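Carbonic anhydrase (Porphyridium purpureum, PDB 1DDZ) probably catalyses the zinc-dependent, reversible conversion of carbon dioxide and water into hydrogencarbonate and a proton, as expected of a beta-class carbonic anhydrase. Local coordinates at residues A[15-20]-A[441-446]; A[460-465]-A[478-483]; A[362-367]-A[448-453]; A[353-358]-A[435-440]; A[146-151]-A[367-372]. One frame throughout, in Å; residues are numbered along the deposited sequence.

Interaction 1. Residues A[15-20]-A[441-446]; sequences KKFIEL and QMHNVC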
# COMPACT_ATOMS: atom_id res chain seq x y z
N LYS A 15 16.63 -18.99 14.03
CA LYS A 15 16.86 -19.94 15.11
C LYS A 15 16.13 -19.45 16.34
O LYS A 15 15.41 -20.21 17.00
CB LYS A 15 18.35 -20.04 15.42
CG LYS A 15 19.16 -20.67 14.31
CD LYS A 15 20.60 -20.72 14.73
CE LYS A 15 21.49 -21.28 13.63
NZ LYS A 15 22.92 -21.11 14.05
N LYS A 16 16.31 -18.17 16.65
CA LYS A 16 15.65 -17.56 17.78
C LYS A 16 14.14 -17.81 17.76
O LYS A 16 13.54 -18.19 18.77
CB LYS A 16 15.92 -16.07 17.80
CG LYS A 16 15.21 -15.34 18.92
CD LYS A 16 15.69 -15.89 20.25
CE LYS A 16 14.97 -15.26 21.42
NZ LYS A 16 15.68 -15.51 22.72
N PHE A 17 13.50 -17.63 16.61
CA PHE A 17 12.07 -17.84 16.60
C PHE A 17 11.62 -19.29 16.73
O PHE A 17 10.62 -19.54 17.38
CB PHE A 17 11.36 -17.05 15.50
CG PHE A 17 11.05 -15.63 15.91
CD1 PHE A 17 9.81 -15.30 16.44
CD2 PHE A 17 12.03 -14.65 15.87
CE1 PHE A 17 9.56 -14.03 16.94
CE2 PHE A 17 11.79 -13.38 16.36
CZ PHE A 17 10.56 -13.07 16.90
N ILE A 18 12.42 -20.22 16.24
CA ILE A 18 12.11 -21.64 16.36
C ILE A 18 12.09 -21.94 17.87
O ILE A 18 11.20 -22.60 18.37
CB ILE A 18 13.17 -22.50 15.68
CG1 ILE A 18 12.97 -22.46 14.17
CG2 ILE A 18 13.09 -23.94 16.17
CD1 ILE A 18 14.15 -22.99 13.38
N GLU A 19 13.03 -21.35 18.59
CA GLU A 19 13.14 -21.49 20.03
C GLU A 19 11.91 -20.88 20.74
O GLU A 19 11.35 -21.47 21.67
CB GLU A 19 14.40 -20.77 20.47
CG GLU A 19 15.04 -21.26 21.73
CD GLU A 19 16.48 -20.75 21.82
OE1 GLU A 19 16.81 -20.06 22.82
OE2 GLU A 19 17.28 -21.03 20.90
N LEU A 20 11.48 -19.70 20.29
CA LEU A 20 10.32 -19.03 20.87
C LEU A 20 9.03 -19.80 20.58
O LEU A 20 8.13 -19.87 21.39
CB LEU A 20 10.21 -17.60 20.33
CG LEU A 20 11.26 -16.62 20.82
CD1 LEU A 20 10.98 -15.25 20.23
CD2 LEU A 20 11.24 -16.56 22.33
N GLN A 441 4.16 -12.06 13.84
CA GLN A 441 4.26 -10.61 13.63
C GLN A 441 5.51 -10.03 14.28
O GLN A 441 6.13 -9.13 13.73
CB GLN A 441 2.99 -9.88 14.07
CG GLN A 441 1.73 -10.40 13.39
CD GLN A 441 1.90 -10.63 11.90
OE1 GLN A 441 2.32 -9.74 11.18
NE2 GLN A 441 1.57 -11.83 11.44
N MET A 442 5.91 -10.58 15.43
CA MET A 442 7.13 -10.16 16.11
C MET A 442 8.31 -10.48 15.19
O MET A 442 9.25 -9.70 15.06
CB MET A 442 7.37 -10.98 17.35
CG MET A 442 6.58 -10.63 18.56
SD MET A 442 6.91 -11.98 19.73
CE MET A 442 8.55 -11.67 20.15
N HIS A 443 8.28 -11.68 14.62
CA HIS A 443 9.32 -12.12 13.72
C HIS A 443 9.47 -11.07 12.63
O HIS A 443 10.58 -10.58 12.43
CB HIS A 443 8.97 -13.48 13.11
CG HIS A 443 10.15 -14.19 12.50
ND1 HIS A 443 10.17 -15.55 12.28
CD2 HIS A 443 11.34 -13.72 12.04
CE1 HIS A 443 11.31 -15.89 11.71
NE2 HIS A 443 12.04 -14.80 11.55
N ASN A 444 8.36 -10.70 12.01
CA ASN A 444 8.33 -9.69 10.95
C ASN A 444 8.94 -8.36 11.38
O ASN A 444 9.73 -7.79 10.65
CB ASN A 444 6.91 -9.46 10.44
CG ASN A 444 6.36 -10.63 9.68
OD1 ASN A 444 7.05 -11.63 9.48
ND2 ASN A 444 5.11 -10.52 9.22
N VAL A 445 8.64 -7.85 12.58
CA VAL A 445 9.26 -6.58 12.95
C VAL A 445 10.76 -6.75 13.17
O VAL A 445 11.52 -5.86 12.85
CB VAL A 445 8.54 -5.76 14.11
CG1 VAL A 445 7.23 -6.37 14.50
CG2 VAL A 445 9.43 -5.51 15.30
N CYS A 446 11.17 -7.92 13.65
CA CYS A 446 12.58 -8.20 13.88
C CYS A 446 13.35 -8.28 12.57
O CYS A 446 14.52 -7.89 12.48
CB CYS A 446 12.74 -9.53 14.63
SG CYS A 446 12.25 -9.45 16.37
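Phe17 and His443 form an offset stack between two antiparallel helices, 12-25 near the start of the chain and 426-447 far along it; the axes of the two short segments approach to 11.0 Å. It is a worked example of how one ring can carry a helix-helix contact. The two rings are almost parallel, with planes 10° apart and centroids 4.4 Å from each other, and the side chains slide past one another in opposite directions. His443 has CG anti to the backbone N (chi1 -163°), which brings CG over the inner end of the phenylalanine side chain. Next to it, ND1 comes within 3.7 Å of Phe17 CG. The outer part of the benzene ring continues to the backbone: Phe17 CZ lies 3.5 Å from His443 N, and His443 CB sits squarely over the ring face, 3.9 Å from its centroid, in a CH-pi contact. At the rim the ring enters the gap between two side chains one helical turn apart. Met442 CB stands 3.8 Å from Phe17 CE1, and Cys446 SG approaches CE2 at 4.0 Å in a sulfur-aromatic contact at the edge. Over the face turned away from His443, Leu20 CD1 lies toward the rim, and this methyl is also 4.3 Å from Met442 CE. Val481 of the neighbouring strand and Leu439 add to the apolar setting, while Arg414 of the second subunit packs on His443. The contact rests on stacking, dispersion and CH-pi terms rather than on hydrogen bonds, so it probably depends on close fit around Phe17, which contributes about half of the buried surface.

Interaction 2. Residues A[460-465]-A[478-483]; sequences ELEVQG and MGVVAK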
# COMPACT_ATOMS: atom_id res chain seq x y z
N GLU A 460 19.71 0.09 21.71
CA GLU A 460 18.89 -0.76 22.59
C GLU A 460 17.48 -0.81 22.04
O GLU A 460 16.78 0.21 22.02
CB GLU A 460 18.80 -0.20 24.01
CG GLU A 460 19.99 -0.42 24.90
CD GLU A 460 19.84 0.31 26.23
OE1 GLU A 460 20.15 -0.31 27.27
OE2 GLU A 460 19.44 1.50 26.25
N LEU A 461 17.04 -1.98 21.60
CA LEU A 461 15.71 -2.13 21.06
C LEU A 461 15.22 -3.54 21.31
O LEU A 461 15.66 -4.49 20.67
CB LEU A 461 15.71 -1.83 19.56
CG LEU A 461 14.34 -1.98 18.88
CD1 LEU A 461 13.37 -0.92 19.39
CD2 LEU A 461 14.54 -1.80 17.41
N GLU A 462 14.26 -3.67 22.20
CA GLU A 462 13.66 -4.96 22.54
C GLU A 462 12.32 -5.15 21.84
O GLU A 462 11.49 -4.25 21.82
CB GLU A 462 13.47 -5.01 24.05
CG GLU A 462 12.66 -6.17 24.57
CD GLU A 462 12.53 -6.14 26.08
OE1 GLU A 462 11.58 -5.50 26.58
OE2 GLU A 462 13.38 -6.75 26.77
N VAL A 463 12.15 -6.28 21.17
CA VAL A 463 10.88 -6.56 20.50
C VAL A 463 10.16 -7.58 21.38
O VAL A 463 10.62 -8.71 21.54
CB VAL A 463 11.08 -7.14 19.09
CG1 VAL A 463 9.72 -7.42 18.45
CG2 VAL A 463 11.91 -6.18 18.23
N GLN A 464 9.05 -7.17 21.97
CA GLN A 464 8.25 -8.00 22.87
C GLN A 464 6.91 -8.43 22.25
O GLN A 464 6.25 -7.66 21.54
CB GLN A 464 8.02 -7.22 24.17
CG GLN A 464 7.00 -7.79 25.14
CD GLN A 464 7.53 -8.96 25.96
OE1 GLN A 464 7.12 -10.11 25.77
NE2 GLN A 464 8.42 -8.67 26.88
N GLY A 465 6.54 -9.69 22.49
CA GLY A 465 5.29 -10.25 22.00
C GLY A 465 4.42 -10.44 23.24
O GLY A 465 4.91 -10.92 24.28
N MET A 478 4.59 -13.80 24.89
CA MET A 478 4.65 -14.59 23.67
C MET A 478 6.11 -14.69 23.23
O MET A 478 6.43 -15.36 22.25
CB MET A 478 3.80 -13.98 22.56
CG MET A 478 2.29 -14.02 22.80
SD MET A 478 1.59 -15.69 22.79
CE MET A 478 1.55 -16.00 24.56
N GLY A 479 6.97 -13.98 23.94
CA GLY A 479 8.38 -14.01 23.61
C GLY A 479 8.96 -12.61 23.57
O GLY A 479 8.22 -11.62 23.50
N VAL A 480 10.28 -12.51 23.66
CA VAL A 480 10.96 -11.23 23.60
C VAL A 480 12.27 -11.50 22.87
O VAL A 480 12.78 -12.61 22.94
CB VAL A 480 11.21 -10.68 25.00
CG1 VAL A 480 12.23 -11.51 25.71
CG2 VAL A 480 11.63 -9.23 24.92
N VAL A 481 12.73 -10.54 22.07
CA VAL A 481 13.99 -10.68 21.34
C VAL A 481 14.74 -9.39 21.54
O VAL A 481 14.23 -8.30 21.24
CB VAL A 481 13.78 -10.85 19.82
CG1 VAL A 481 15.12 -11.03 19.13
CG2 VAL A 481 12.89 -12.01 19.51
N ALA A 482 15.95 -9.49 22.07
CA ALA A 482 16.78 -8.31 22.31
C ALA A 482 17.71 -8.02 21.15
O ALA A 482 18.19 -6.91 21.01
CB ALA A 482 17.57 -8.47 23.58
N LYS A 483 18.06 -9.03 20.38
CA LYS A 483 18.93 -8.84 19.23
C LYS A 483 19.15 -10.18 18.57
O LYS A 483 19.42 -11.16 19.25
CB LYS A 483 20.27 -8.26 19.66
CG LYS A 483 21.09 -7.67 18.53
CD LYS A 483 22.45 -7.20 19.02
CE LYS A 483 23.17 -6.38 17.97
NZ LYS A 483 24.57 -6.07 18.36
O HOH W 1 18.22 -4.62 22.75
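Val480, Gly465 and Val463 account for much of the surface that these two antiparallel strands bury against each other in the hairpin 462-468/476-481. Val480 forms a non-hydrogen-bonded pair with Gln464 and uses one methyl for most of its side-chain contact. Its CG2, anti to the backbone N, lies against Glu462 CG and CD, and the two side chains cross obliquely. Its CA also faces the neighbouring strand, donating a CA-H...O contact to Val463 O at 3.3 Å.

Val463 pairs with Val481 through two backbone bonds: Val463 N reaches Val481 O at 2.9 Å, nearly straight at 173°, and Val481 N returns to Val463 O at 2.8 Å. Gly465 meets two residues at once. Its N donates to Gly479 O at 2.8 Å, and its O accepts from Met478 N at 3.0 Å. A CB at Gly465 would come tightly against Met478 CB, while at Gly479 the backbone angles would press any CB against the carbonyl O of Met478. Where the strands part at the other end, a water bridges them, accepting from Leu461 N and donating to Ala482 O at 2.9 Å.

Strand 476-481 is the outermost strand of its five-stranded sheet within the chain, and 462-468 is bonded on its other side to strand 378-384. The face bearing Val463 and Val481 lies under helices: 426-447 packs on Val463, 12-25 on Val481, and Trp455 of helix 449-456 touches both valines.

Interaction 3. Residues A[362-367]-A[448-453]; sequences SFLSVL and TSIVQD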
# COMPACT_ATOMS: atom_id res chain seq x y z
N SER A 362 1.94 1.59 6.07
CA SER A 362 1.38 2.18 7.29
C SER A 362 2.17 1.67 8.51
O SER A 362 2.51 2.42 9.41
CB SER A 362 -0.11 1.85 7.43
OG SER A 362 -0.61 2.36 8.66
N PHE A 363 2.43 0.36 8.54
CA PHE A 363 3.20 -0.27 9.61
C PHE A 363 4.67 0.21 9.59
O PHE A 363 5.21 0.67 10.61
CB PHE A 363 3.08 -1.82 9.48
CG PHE A 363 4.24 -2.60 10.05
CD1 PHE A 363 5.00 -3.42 9.23
CD2 PHE A 363 4.57 -2.51 11.40
CE1 PHE A 363 6.09 -4.14 9.72
CE2 PHE A 363 5.66 -3.22 11.91
CZ PHE A 363 6.42 -4.04 11.06
N LEU A 364 5.32 0.14 8.42
CA LEU A 364 6.71 0.56 8.29
C LEU A 364 6.98 2.02 8.66
O LEU A 364 7.99 2.33 9.31
CB LEU A 364 7.21 0.28 6.88
CG LEU A 364 7.25 -1.19 6.49
CD1 LEU A 364 7.52 -1.35 5.00
CD2 LEU A 364 8.31 -1.90 7.33
N SER A 365 6.07 2.91 8.30
CA SER A 365 6.21 4.34 8.61
C SER A 365 6.16 4.59 10.10
O SER A 365 6.95 5.37 10.62
CB SER A 365 5.14 5.15 7.85
OG SER A 365 5.33 5.01 6.44
N VAL A 366 5.24 3.94 10.81
CA VAL A 366 5.14 4.10 12.27
C VAL A 366 6.39 3.52 12.92
O VAL A 366 6.98 4.15 13.80
CB VAL A 366 3.89 3.38 12.87
CG1 VAL A 366 3.88 3.51 14.36
CG2 VAL A 366 2.60 3.96 12.32
N LEU A 367 6.82 2.33 12.46
CA LEU A 367 8.01 1.64 12.97
C LEU A 367 9.24 2.52 12.83
O LEU A 367 9.92 2.80 13.82
CB LEU A 367 8.25 0.34 12.18
CG LEU A 367 8.61 -0.99 12.85
CD1 LEU A 367 9.46 -1.78 11.91
CD2 LEU A 367 9.33 -0.82 14.17
N THR A 448 12.58 -6.57 9.82
CA THR A 448 12.57 -5.34 9.03
C THR A 448 13.95 -4.69 8.96
O THR A 448 14.70 -4.72 9.93
CB THR A 448 11.62 -4.27 9.60
OG1 THR A 448 12.08 -3.88 10.90
CG2 THR A 448 10.19 -4.78 9.68
N SER A 449 14.24 -4.02 7.84
CA SER A 449 15.52 -3.32 7.69
C SER A 449 15.70 -2.32 8.83
O SER A 449 16.80 -2.10 9.33
CB SER A 449 15.56 -2.59 6.35
OG SER A 449 14.44 -1.73 6.21
N ILE A 450 14.58 -1.80 9.32
CA ILE A 450 14.52 -0.81 10.39
C ILE A 450 15.07 -1.34 11.72
O ILE A 450 15.95 -0.72 12.32
CB ILE A 450 13.06 -0.29 10.56
CG1 ILE A 450 12.59 0.36 9.25
CG2 ILE A 450 12.95 0.66 11.72
CD1 ILE A 450 11.09 0.63 9.15
N VAL A 451 14.60 -2.50 12.16
CA VAL A 451 15.08 -3.07 13.42
C VAL A 451 16.49 -3.65 13.26
O VAL A 451 17.30 -3.52 14.15
CB VAL A 451 14.08 -4.14 13.98
CG1 VAL A 451 14.65 -4.84 15.20
CG2 VAL A 451 12.80 -3.48 14.36
N GLN A 452 16.78 -4.25 12.11
CA GLN A 452 18.11 -4.81 11.85
C GLN A 452 19.17 -3.70 11.86
O GLN A 452 20.22 -3.84 12.48
CB GLN A 452 18.13 -5.59 10.54
CG GLN A 452 17.40 -6.91 10.61
CD GLN A 452 18.06 -7.90 11.56
OE1 GLN A 452 19.25 -8.17 11.46
NE2 GLN A 452 17.28 -8.44 12.49
N ASP A 453 18.86 -2.57 11.22
CA ASP A 453 19.79 -1.43 11.21
C ASP A 453 20.03 -0.93 12.62
O ASP A 453 21.17 -0.70 13.04
CB ASP A 453 19.24 -0.28 10.38
CG ASP A 453 19.38 -0.51 8.89
OD1 ASP A 453 20.05 -1.49 8.48
OD2 ASP A 453 18.80 0.27 8.10
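Ile450 and Thr448 push two bumps into the surface of helix 361-373, and Leu367 answers with one of its own. The isoleucine presents its tip. CD1 settles into a hollow walled by Leu364 O at 3.5 Å, Leu364 CD2 and Leu367 CD1, the last 4.0 Å from it, so that the methyl meets the backbone as well as two side chains. The second bump is the methyl of Thr448. It faces Phe363 tip to tip, CG2 lying 4.1 Å from CZ, while Leu364 CD2 slides past it in the opposite direction. In the reverse sense Leu367 CD1 fills the notch between Thr448 and Ile450, 3.8 Å from Thr448 CG2 and 3.5 Å from Thr448 OG1. Leu367 CD2 extends the apolar patch to Val451 CG2.

The hydroxyl of Thr448 is turned to a second task. OG1 lies between the backbone N and the carbonyl carbon (chi1 63°), from where it accepts from Val451 N at 3.1 Å along a nearly straight bond of 165°, and it is also hydrogen-bonded to Val445 O. An alanine here would probably leave Val451 N without its capping acceptor, Val445 O without this hydroxyl, and a gap in front of Leu367 CD1 and Phe363 CZ. Beyond the packing, Ser449 OG is hydrogen-bonded to Asn404, and Asp453 forms a salt bridge with Arg398, both of the second subunit.

Thr448 is a classic helix N-cap at the junction of helices 426-447 and 449-456, set in an alpha-beta-alpha fold in which helix 361-373 lies against strands 323-328 and 346-351.

Interaction 4. Residues A[353-358]-A[435-440]; sequences ANQCIH and EINVLE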
# COMPACT_ATOMS: atom_id res chain seq x y z
N ALA A 353 -6.33 -7.12 13.40
CA ALA A 353 -5.57 -8.31 13.79
C ALA A 353 -4.08 -8.06 14.02
O ALA A 353 -3.26 -8.92 13.76
CB ALA A 353 -5.77 -9.40 12.76
N ASN A 354 -3.76 -6.85 14.49
CA ASN A 354 -2.38 -6.45 14.79
C ASN A 354 -1.31 -7.00 13.87
O ASN A 354 -0.29 -7.54 14.34
CB ASN A 354 -2.04 -6.74 16.27
CG ASN A 354 -2.53 -8.11 16.73
OD1 ASN A 354 -3.67 -8.25 17.16
ND2 ASN A 354 -1.67 -9.12 16.64
N GLN A 355 -1.52 -6.81 12.56
CA GLN A 355 -0.62 -7.28 11.51
C GLN A 355 0.62 -6.40 11.34
O GLN A 355 0.56 -5.17 11.52
CB GLN A 355 -1.34 -7.33 10.17
CG GLN A 355 -2.48 -8.30 10.06
CD GLN A 355 -2.02 -9.72 10.07
OE1 GLN A 355 -1.67 -10.27 11.11
NE2 GLN A 355 -2.07 -10.35 8.92
N CYS A 356 1.73 -7.06 11.03
CA CYS A 356 3.02 -6.40 10.78
C CYS A 356 3.53 -6.97 9.47
O CYS A 356 4.57 -7.62 9.44
CB CYS A 356 4.03 -6.72 11.89
SG CYS A 356 3.60 -6.04 13.47
N ILE A 357 2.76 -6.75 8.41
CA ILE A 357 3.09 -7.24 7.09
C ILE A 357 4.43 -6.65 6.64
O ILE A 357 4.71 -5.47 6.88
CB ILE A 357 1.94 -6.91 6.14
CG1 ILE A 357 0.69 -7.66 6.63
CG2 ILE A 357 2.29 -7.23 4.72
CD1 ILE A 357 -0.63 -7.13 6.08
N HIS A 358 5.29 -7.50 6.05
CA HIS A 358 6.63 -7.10 5.60
C HIS A 358 6.68 -5.81 4.82
O HIS A 358 7.51 -4.94 5.09
CB HIS A 358 7.27 -8.18 4.71
CG HIS A 358 7.55 -9.47 5.40
ND1 HIS A 358 8.35 -9.53 6.52
CD2 HIS A 358 7.19 -10.74 5.12
CE1 HIS A 358 8.47 -10.79 6.90
NE2 HIS A 358 7.78 -11.54 6.06
N GLU A 435 -2.16 -16.45 19.15
CA GLU A 435 -0.86 -16.43 19.81
C GLU A 435 0.28 -16.55 18.80
O GLU A 435 1.29 -15.85 18.89
CB GLU A 435 -0.76 -17.58 20.81
CG GLU A 435 -1.65 -17.44 22.01
CD GLU A 435 -1.75 -18.71 22.86
OE1 GLU A 435 -1.61 -19.81 22.29
OE2 GLU A 435 -1.94 -18.62 24.08
N ILE A 436 0.14 -17.51 17.90
CA ILE A 436 1.13 -17.74 16.87
C ILE A 436 1.18 -16.54 15.91
O ILE A 436 2.25 -16.20 15.37
CB ILE A 436 0.81 -19.04 16.14
CG1 ILE A 436 0.90 -20.21 17.13
CG2 ILE A 436 1.75 -19.25 14.98
CD1 ILE A 436 0.46 -21.56 16.52
N ASN A 437 0.04 -15.87 15.71
CA ASN A 437 -0.00 -14.68 14.86
C ASN A 437 0.88 -13.59 15.46
O ASN A 437 1.69 -12.99 14.76
CB ASN A 437 -1.43 -14.20 14.66
CG ASN A 437 -1.51 -12.95 13.79
OD1 ASN A 437 -1.93 -11.90 14.26
ND2 ASN A 437 -1.11 -13.07 12.53
N VAL A 438 0.80 -13.40 16.77
CA VAL A 438 1.63 -12.41 17.49
C VAL A 438 3.12 -12.76 17.31
O VAL A 438 3.95 -11.88 17.06
CB VAL A 438 1.29 -12.39 19.02
CG1 VAL A 438 2.28 -11.55 19.78
CG2 VAL A 438 -0.08 -11.85 19.25
N LEU A 439 3.45 -14.05 17.46
CA LEU A 439 4.82 -14.54 17.33
C LEU A 439 5.35 -14.28 15.90
O LEU A 439 6.44 -13.75 15.70
CB LEU A 439 4.81 -16.04 17.65
CG LEU A 439 6.07 -16.77 18.10
CD1 LEU A 439 6.84 -17.24 16.91
CD2 LEU A 439 6.90 -15.89 18.99
N GLU A 440 4.52 -14.60 14.92
CA GLU A 440 4.85 -14.41 13.53
C GLU A 440 5.02 -12.91 13.26
O GLU A 440 5.97 -12.50 12.59
CB GLU A 440 3.71 -15.00 12.69
CG GLU A 440 4.12 -15.64 11.37
CD GLU A 440 4.91 -16.93 11.55
OE1 GLU A 440 6.15 -16.87 11.63
OE2 GLU A 440 4.31 -18.03 11.57
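Asn437 points its carboxamide from helix 426-447 at the loop 353-358, and the contact sorts into a polar cluster and a van der Waals contact of a methyl with an amide. In the polar group, the amide of Asn437 stands between Ala353 O and the side chain of Gln355. CG is anti to the backbone N (chi1 179°), which sets it toward the loop, and Asn437 CG comes 3.8 Å from Gln355 OE1. The two side chains meet at about a right angle, yet their amide planes are only 26° apart. Farther along the same helix, one and two turns on, Gln441 OE1 and Asn444 ND2 are hydrogen-bonded to Cys356 N and O.

The van der Waals contact is slight: the methyl Val438 CG2 rests 4.1 Å from the amide nitrogen Asn354 ND2. Ala353 and Asn354 both adopt left-handed backbone angles, turning the loop beside the zinc site, where the side chain of Asn354 comes within about 3 Å of that of the zinc ligand Cys328. A leucine in place of Asn437 would probably leave Ala353 O and Gln355 OE1 facing methyls where the carboxamide had been.

Amides, which can both give and accept hydrogen bonds, are thus the main chemistry by which the helix meets a buried loop with polar groups of its own, close to the metal.

Interaction 5. Residues A[146-151]-A[367-372]; sequences GLIDNW and LQYAVQ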
# COMPACT_ATOMS: atom_id res chain seq x y z
N GLY A 146 13.87 9.49 4.54
CA GLY A 146 13.83 8.12 4.07
C GLY A 146 12.43 7.56 3.84
O GLY A 146 11.52 8.27 3.39
N LEU A 147 12.26 6.28 4.18
CA LEU A 147 10.98 5.56 4.03
C LEU A 147 9.75 6.41 4.36
O LEU A 147 8.84 6.56 3.53
CB LEU A 147 10.98 4.31 4.93
CG LEU A 147 9.87 3.25 5.10
CD1 LEU A 147 8.52 3.80 5.53
CD2 LEU A 147 9.71 2.44 3.87
N ILE A 148 9.70 6.92 5.58
CA ILE A 148 8.56 7.71 6.02
C ILE A 148 8.26 8.99 5.22
O ILE A 148 7.12 9.46 5.24
CB ILE A 148 8.67 8.04 7.51
CG1 ILE A 148 7.32 8.57 8.01
CG2 ILE A 148 9.80 9.04 7.75
CD1 ILE A 148 7.25 8.68 9.48
N ASP A 149 9.25 9.53 4.51
CA ASP A 149 8.99 10.75 3.73
C ASP A 149 7.99 10.47 2.60
O ASP A 149 7.25 11.36 2.18
CB ASP A 149 10.29 11.31 3.16
CG ASP A 149 10.75 12.54 3.88
OD1 ASP A 149 9.97 13.10 4.67
OD2 ASP A 149 11.90 12.96 3.64
N ASN A 150 7.94 9.21 2.16
CA ASN A 150 7.01 8.80 1.10
C ASN A 150 5.58 8.80 1.64
O ASN A 150 4.62 9.12 0.95
CB ASN A 150 7.40 7.44 0.55
CG ASN A 150 8.81 7.42 -0.03
OD1 ASN A 150 9.08 8.04 -1.06
ND2 ASN A 150 9.72 6.72 0.63
N TRP A 151 5.44 8.50 2.93
CA TRP A 151 4.14 8.51 3.58
C TRP A 151 3.76 9.99 3.70
O TRP A 151 2.66 10.40 3.34
CB TRP A 151 4.25 7.89 4.99
CG TRP A 151 2.95 7.80 5.73
CD1 TRP A 151 2.49 8.65 6.70
CD2 TRP A 151 1.93 6.80 5.57
NE1 TRP A 151 1.26 8.24 7.15
CE2 TRP A 151 0.90 7.10 6.47
CE3 TRP A 151 1.81 5.67 4.74
CZ2 TRP A 151 -0.26 6.31 6.58
CZ3 TRP A 151 0.66 4.88 4.85
CH2 TRP A 151 -0.35 5.22 5.77
N LEU A 367 6.82 2.33 12.46
CA LEU A 367 8.01 1.64 12.97
C LEU A 367 9.24 2.52 12.83
O LEU A 367 9.92 2.80 13.82
CB LEU A 367 8.25 0.34 12.18
CG LEU A 367 8.61 -0.99 12.85
CD1 LEU A 367 9.46 -1.78 11.91
CD2 LEU A 367 9.33 -0.82 14.17
N GLN A 368 9.51 2.97 11.62
CA GLN A 368 10.68 3.81 11.37
C GLN A 368 10.66 5.07 12.22
O GLN A 368 11.65 5.40 12.87
CB GLN A 368 10.77 4.21 9.89
CG GLN A 368 12.03 5.02 9.64
CD GLN A 368 11.99 5.80 8.36
OE1 GLN A 368 10.93 5.99 7.77
NE2 GLN A 368 13.15 6.27 7.92
N TYR A 369 9.52 5.76 12.23
CA TYR A 369 9.38 6.97 13.01
C TYR A 369 9.71 6.71 14.50
O TYR A 369 10.45 7.48 15.12
CB TYR A 369 7.97 7.53 12.88
CG TYR A 369 7.83 8.89 13.55
CD1 TYR A 369 8.19 10.05 12.87
CD2 TYR A 369 7.37 9.01 14.86
CE1 TYR A 369 8.10 11.29 13.47
CE2 TYR A 369 7.28 10.25 15.47
CZ TYR A 369 7.64 11.39 14.77
OH TYR A 369 7.56 12.64 15.35
N ALA A 370 9.20 5.61 15.05
CA ALA A 370 9.42 5.27 16.46
C ALA A 370 10.83 4.80 16.78
O ALA A 370 11.45 5.25 17.73
CB ALA A 370 8.42 4.21 16.90
N VAL A 371 11.32 3.86 15.99
CA VAL A 371 12.64 3.29 16.19
C VAL A 371 13.78 4.22 15.79
O VAL A 371 14.68 4.48 16.58
CB VAL A 371 12.79 1.95 15.41
CG1 VAL A 371 14.20 1.37 15.55
CG2 VAL A 371 11.77 0.93 15.89
N GLN A 372 13.73 4.74 14.57
CA GLN A 372 14.80 5.61 14.09
C GLN A 372 14.80 7.04 14.61
O GLN A 372 15.85 7.55 14.98
CB GLN A 372 14.80 5.64 12.58
CG GLN A 372 15.99 6.38 12.03
CD GLN A 372 16.04 6.35 10.53
OE1 GLN A 372 15.24 5.69 9.89
NE2 GLN A 372 16.97 7.10 9.95
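Gln368 and Ile148 tie helix 361-373 to the opening turn of helix 147-161, a helix-helix crossing at -136° that brings together the two carbonic anhydrase family regions of one chain. Along segment 367-372 the contact begins with Gln368. Its CG is anti to the backbone N (chi1 -177°) and the chain runs extended from there, delivering the carboxamide to the other helix. OE1 accepts from Ile148 N at 2.7 Å, with the donor N in the carbonyl plane, along a somewhat bent bond. The fit around this oxygen is close, for Ile148 CB stands 3.1 Å and Leu147 CB 3.3 Å from it. NE2 is engaged as well, bonded to Leu145 O just before the partner helix and to Gln372 within its own, which should hold the amide against rotation.

Tyr369 follows with an apolar touch: its CB lies 3.7 Å from Ile148 CD1, and the same methyl is 3.8 Å from Tyr369 CD1. Its ring meets that of Phe347, the nearest atoms of its side chain and that of the zinc ligand Asp76 are about 4 Å apart, and Leu247 of the second subunit packs on it. The contact thus brings helix 361-373 close to the zinc site of region 69-221.

Gln372, one turn beyond Gln368, serves by bracing it: Gln368 NE2 donates to Gln372 OE1 at 2.9 Å; the acceptor lies almost in the amide plane of Gln368, while the donor stands 38° above the carbonyl plane of Gln372.

In the fold
The contacts are linked through shared or consecutive elements. Interactions 1 and 4 use different sides of helix 426-447, one toward the N-terminal helix and one toward the loop by zinc; interactions 3 and 5 share Leu367 of helix 361-373. Interaction 2, the hairpin at the sheet margin, touches all the others. All five are buried, though interaction 2 reaches an exposed residue and a bridging water. Chemistry varies with place: ring stacking in 1, backbone bonds in 2, interlocking aliphatic groups in 3, amides in 4, and a single side-chain-to-backbone bond in 5. Interactions 4 and 5 lie near different zinc sites.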